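Local coordinates for alpha-L-arabinosidase (Xanthomonas axonopodis pv. citri, PDB 6D25), which probably hydrolyses the glycosidic bonds of alpha-L-arabinofuranosyl side groups as a GH51 arabinofuranosidase acting on arabinoxylans, including internal di-substituted units, at residues Phe49-Glu54 / His396-Tyr401; Val91-Trp96 / Gln149-Gly154. All blocks are in the same frame, centred on the assembly; numbering follows the deposited sequence.

Interaction 1 (Phe49-Glu54 / His396-Tyr401); sequences FGQFAE and HVFALY
Phe398 reaches from helix 393-400 into the angle between Phe49 and Gln51, and its ring and Phe49 carry this contact in about equal share. From CB the chain sets CG anti to the carbonyl carbon (chi1 -81°), a turn that carries the ring off the helix toward the 49-54 backbone. On the ring, CD2 meets CD1 of Phe49 at 4.1 Å, an apolar touch at the edge of the Phe49 ring. One atom further, CE2 has Phe49 O 3.7 Å away in the ring plane and Gln51 NE2 3.4 Å away, while CZ at the far end lies 4.0 Å from the same NE2. NE2 comes obliquely, neither over a face nor at the edge, and the amide and ring planes are 42° apart; NE2 has its hydrogen bond elsewhere. Phe49 also serves the end of the helix, its CE1 resting 3.8 Å from CB of Tyr401, the first residue past the helical turns. Large flat side chains suit this buried seam, filling the width between residues 49-51 and the end of the helix, where no hydrogen bond crosses. The phenol of Tyr401 leads away to Asp357 on helix 346-361. Phe356 of that helix meets all three aromatic rings, and Val397 packs on its Ala349 and Ala352. Strand 366-371 borders the other side, Ile371 touching Phe398 and sharing a backbone hydrogen bond with Gly50.

Interaction 2 (Val91-Trp96 / Gln149-Gly154); sequences VPNIRW and QAYIAG
Tyr151 and Arg95 sit side by side on one face of two parallel neighbouring strands, 93-96 and 149-154, whose short axes run 21° apart. Five backbone hydrogen bonds join them in the staggered parallel pattern, from Gln149 N to Pro92 O at 3.1 Å through to Ala153 N to Trp96 O at 2.9 Å. Packing is close along the middle: Arg95 CD lies over one face of the Tyr151 ring, 3.8 Å from its centroid, as a CH-pi contact. The long aliphatic stem of arginine suits this place, covering the ring while its bend at chi3 (62°) takes the guanidinium on to a salt bridge with Glu324. Asn93 OD1 approaches the same ring at its edge, 3.8 Å from CD2, and is hydrogen-bonded to Asn370. On the other face, Ile152 CD1 meets the edge of the Trp96 indole at CE3, 3.8 Å away. Looser is the partly exposed side chain of Gln149: its backbone is held at both N and O, but beyond CB and CG, near Pro92 O, the extended chain carries OE1 to Tyr196. Strands 51-52 and 196-199 flank the pair, helices 136-146 and 161-172 cover the Ile94 and Trp96 face, and strand 366-371 reaches Asn93 and Tyr151 across the interior of the barrel.

Both contacts are largely buried. Interaction 2 lies within the eight-stranded parallel barrel, the (beta/alpha)8 catalytic fold of GH51 enzymes, while interaction 1 joins a barrel strand to helix 393-400 outside the sheet. Strand 51-52 of interaction 1 neighbours strand 93-96 of interaction 2, with Gln51 O 2.9 Å from Arg95 N as a probable hydrogen bond, and Phe52 gives Arg95 a cation-pi partner. Interaction 1, nearer the centre of the chain, is held mainly by packing round aromatic side chains, with no hydrogen bond across. Interaction 2 relies on regular backbone bonds and sends Asn93 and Arg95 to partners inside the barrel, with a partly exposed side chain at Gln149, the start of its strand.

Interaction 1 (Phe49-Glu54 / His396-Tyr401)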
# COMPACT_ATOMS: atom_id res chain seq x y z
N PHE A 49 8.88 -28.97 -15.51
CA PHE A 49 8.13 -29.04 -16.78
C PHE A 49 6.81 -28.27 -16.68
O PHE A 49 5.87 -28.57 -17.43
CB PHE A 49 7.92 -30.52 -17.14
CG PHE A 49 9.24 -31.21 -17.36
CD1 PHE A 49 9.94 -31.03 -18.53
CD2 PHE A 49 9.85 -31.91 -16.33
CE1 PHE A 49 11.21 -31.58 -18.70
CE2 PHE A 49 11.08 -32.52 -16.52
CZ PHE A 49 11.79 -32.31 -17.69
N GLY A 50 6.75 -27.28 -15.80
CA GLY A 50 5.56 -26.46 -15.64
C GLY A 50 5.22 -25.67 -16.90
O GLY A 50 6.09 -25.36 -17.77
N GLN A 51 3.91 -25.39 -17.01
CA GLN A 51 3.35 -24.59 -18.07
C GLN A 51 2.81 -23.28 -17.46
O GLN A 51 2.72 -23.12 -16.24
CB GLN A 51 2.25 -25.36 -18.80
CG GLN A 51 2.69 -26.70 -19.39
CD GLN A 51 3.50 -26.57 -20.66
OE1 GLN A 51 3.51 -25.53 -21.32
NE2 GLN A 51 4.19 -27.64 -21.02
N PHE A 52 2.47 -22.35 -18.34
CA PHE A 52 2.13 -21.00 -17.97
C PHE A 52 1.09 -20.49 -18.96
O PHE A 52 1.39 -20.33 -20.14
CB PHE A 52 3.42 -20.17 -17.95
CG PHE A 52 3.28 -18.69 -17.80
CD1 PHE A 52 2.20 -18.13 -17.11
CD2 PHE A 52 4.25 -17.85 -18.32
CE1 PHE A 52 2.08 -16.75 -17.02
CE2 PHE A 52 4.12 -16.47 -18.22
CZ PHE A 52 3.05 -15.93 -17.57
N ALA A 53 -0.13 -20.23 -18.47
CA ALA A 53 -1.23 -19.82 -19.31
C ALA A 53 -1.78 -18.46 -18.85
O ALA A 53 -2.75 -18.41 -18.04
CB ALA A 53 -2.29 -20.88 -19.29
N GLU A 54 -1.20 -17.37 -19.36
CA GLU A 54 -1.68 -16.04 -19.08
C GLU A 54 -2.92 -15.77 -19.91
O GLU A 54 -3.07 -16.29 -21.02
CB GLU A 54 -0.59 -15.00 -19.41
CG GLU A 54 -0.93 -13.56 -19.07
CD GLU A 54 0.25 -12.60 -19.07
OE1 GLU A 54 1.36 -13.04 -19.49
OE2 GLU A 54 0.09 -11.42 -18.67
N HIS A 396 7.15 -31.61 -28.46
CA HIS A 396 7.80 -32.90 -28.62
C HIS A 396 9.01 -33.00 -27.69
O HIS A 396 9.33 -34.11 -27.24
CB HIS A 396 8.20 -33.13 -30.07
CG HIS A 396 7.01 -33.23 -30.97
ND1 HIS A 396 5.94 -34.08 -30.72
CD2 HIS A 396 6.71 -32.58 -32.12
CE1 HIS A 396 5.07 -33.99 -31.71
NE2 HIS A 396 5.49 -33.03 -32.54
N VAL A 397 9.67 -31.89 -27.37
CA VAL A 397 10.78 -31.97 -26.42
C VAL A 397 10.25 -32.24 -24.99
O VAL A 397 10.83 -33.07 -24.25
CB VAL A 397 11.67 -30.73 -26.47
CG1 VAL A 397 12.86 -30.89 -25.53
CG2 VAL A 397 12.18 -30.45 -27.88
N PHE A 398 9.16 -31.60 -24.61
CA PHE A 398 8.50 -31.94 -23.32
C PHE A 398 8.15 -33.43 -23.29
O PHE A 398 8.38 -34.08 -22.25
CB PHE A 398 7.25 -31.07 -23.08
CG PHE A 398 7.57 -29.70 -22.53
CD1 PHE A 398 8.16 -28.73 -23.31
CD2 PHE A 398 7.29 -29.39 -21.20
CE1 PHE A 398 8.45 -27.48 -22.79
CE2 PHE A 398 7.58 -28.15 -20.68
CZ PHE A 398 8.16 -27.20 -21.46
N ALA A 399 7.62 -33.96 -24.40
CA ALA A 399 7.30 -35.39 -24.50
C ALA A 399 8.58 -36.24 -24.34
O ALA A 399 8.59 -37.17 -23.57
CB ALA A 399 6.61 -35.71 -25.81
N LEU A 400 9.65 -35.90 -25.04
CA LEU A 400 10.89 -36.71 -25.00
C LEU A 400 11.46 -36.73 -23.58
O LEU A 400 12.03 -37.73 -23.19
CB LEU A 400 11.96 -36.15 -25.94
CG LEU A 400 11.74 -36.47 -27.43
CD1 LEU A 400 12.81 -35.80 -28.31
CD2 LEU A 400 11.65 -37.96 -27.74
N TYR A 401 11.36 -35.62 -22.85
CA TYR A 401 11.95 -35.51 -21.54
C TYR A 401 10.99 -35.96 -20.43
O TYR A 401 11.29 -35.79 -19.26
CB TYR A 401 12.45 -34.09 -21.26
CG TYR A 401 13.80 -33.75 -21.83
CD1 TYR A 401 13.99 -33.49 -23.18
CD2 TYR A 401 14.89 -33.62 -21.01
CE1 TYR A 401 15.23 -33.15 -23.70
CE2 TYR A 401 16.14 -33.28 -21.50
CZ TYR A 401 16.31 -33.02 -22.85
OH TYR A 401 17.55 -32.63 -23.30

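Interaction 2 (Val91-Trp96 / Gln149-Gly154)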
# COMPACT_ATOMS: atom_id res chain seq x y z
N VAL A 91 1.49 -32.77 -17.86
CA VAL A 91 1.74 -31.43 -17.34
C VAL A 91 1.72 -31.49 -15.80
O VAL A 91 0.74 -31.92 -15.23
CB VAL A 91 0.73 -30.42 -17.88
CG1 VAL A 91 0.91 -29.07 -17.21
CG2 VAL A 91 0.80 -30.27 -19.40
N PRO A 92 2.77 -30.98 -15.14
CA PRO A 92 2.85 -31.09 -13.67
C PRO A 92 2.14 -29.95 -12.92
O PRO A 92 1.57 -30.15 -11.82
CB PRO A 92 4.36 -31.03 -13.39
CG PRO A 92 4.88 -30.13 -14.49
CD PRO A 92 4.04 -30.53 -15.70
N ASN A 93 2.18 -28.76 -13.49
CA ASN A 93 1.47 -27.57 -12.94
C ASN A 93 1.27 -26.58 -14.07
O ASN A 93 2.01 -26.61 -15.08
CB ASN A 93 2.19 -26.95 -11.75
CG ASN A 93 3.34 -26.05 -12.13
OD1 ASN A 93 3.13 -24.91 -12.59
ND2 ASN A 93 4.56 -26.51 -11.87
N ILE A 94 0.25 -25.74 -13.90
CA ILE A 94 0.03 -24.59 -14.77
C ILE A 94 -0.07 -23.34 -13.90
O ILE A 94 -0.90 -23.30 -12.96
CB ILE A 94 -1.25 -24.73 -15.61
CG1 ILE A 94 -1.25 -26.00 -16.46
CG2 ILE A 94 -1.44 -23.47 -16.47
CD1 ILE A 94 -2.58 -26.28 -17.16
N ARG A 95 0.72 -22.33 -14.25
CA ARG A 95 0.63 -21.00 -13.62
C ARG A 95 -0.41 -20.16 -14.36
O ARG A 95 -0.40 -20.09 -15.59
CB ARG A 95 1.98 -20.28 -13.63
CG ARG A 95 1.86 -18.93 -12.93
CD ARG A 95 3.07 -18.11 -12.49
NE ARG A 95 3.88 -17.69 -13.55
CZ ARG A 95 4.47 -16.50 -13.71
NH1 ARG A 95 4.25 -15.42 -12.94
NH2 ARG A 95 5.28 -16.41 -14.74
N TRP A 96 -1.31 -19.55 -13.60
CA TRP A 96 -2.42 -18.78 -14.12
C TRP A 96 -2.84 -17.74 -13.07
O TRP A 96 -2.74 -18.05 -11.88
CB TRP A 96 -3.57 -19.74 -14.47
CG TRP A 96 -4.89 -19.11 -14.78
CD1 TRP A 96 -5.36 -18.79 -16.02
CD2 TRP A 96 -5.95 -18.78 -13.86
NE1 TRP A 96 -6.62 -18.27 -15.93
CE2 TRP A 96 -7.00 -18.24 -14.63
CE3 TRP A 96 -6.10 -18.86 -12.48
CZ2 TRP A 96 -8.18 -17.78 -14.05
CZ3 TRP A 96 -7.28 -18.43 -11.90
CH2 TRP A 96 -8.29 -17.86 -12.68
N GLN A 149 -1.39 -29.71 -11.16
CA GLN A 149 -1.44 -28.82 -10.00
C GLN A 149 -1.68 -27.38 -10.45
O GLN A 149 -1.16 -26.95 -11.48
CB GLN A 149 -0.16 -28.94 -9.18
CG GLN A 149 -0.04 -30.28 -8.44
CD GLN A 149 1.23 -30.31 -7.60
OE1 GLN A 149 2.31 -29.90 -8.05
NE2 GLN A 149 1.10 -30.69 -6.35
N ALA A 150 -2.41 -26.62 -9.64
CA ALA A 150 -2.65 -25.20 -9.87
C ALA A 150 -1.51 -24.40 -9.22
O ALA A 150 -1.20 -24.59 -8.03
CB ALA A 150 -3.97 -24.81 -9.25
N TYR A 151 -0.92 -23.49 -9.99
CA TYR A 151 -0.02 -22.49 -9.51
C TYR A 151 -0.71 -21.13 -9.73
O TYR A 151 -0.76 -20.63 -10.85
CB TYR A 151 1.32 -22.67 -10.22
CG TYR A 151 2.39 -21.64 -9.96
CD1 TYR A 151 2.24 -20.60 -9.06
CD2 TYR A 151 3.61 -21.76 -10.61
CE1 TYR A 151 3.27 -19.70 -8.84
CE2 TYR A 151 4.65 -20.85 -10.40
CZ TYR A 151 4.48 -19.82 -9.51
OH TYR A 151 5.48 -18.92 -9.33
N ILE A 152 -1.30 -20.57 -8.68
CA ILE A 152 -2.13 -19.38 -8.79
C ILE A 152 -1.24 -18.16 -8.63
O ILE A 152 -0.50 -18.10 -7.67
CB ILE A 152 -3.24 -19.39 -7.72
CG1 ILE A 152 -4.21 -20.54 -7.93
CG2 ILE A 152 -3.97 -18.03 -7.67
CD1 ILE A 152 -5.01 -20.43 -9.20
N ALA A 153 -1.38 -17.18 -9.52
CA ALA A 153 -0.65 -15.91 -9.47
C ALA A 153 -1.56 -14.84 -8.88
O ALA A 153 -2.56 -14.46 -9.50
CB ALA A 153 -0.15 -15.51 -10.83
N GLY A 154 -1.22 -14.38 -7.67
CA GLY A 154 -2.05 -13.40 -6.95
C GLY A 154 -1.65 -11.95 -7.24
O GLY A 154 -0.51 -11.62 -7.64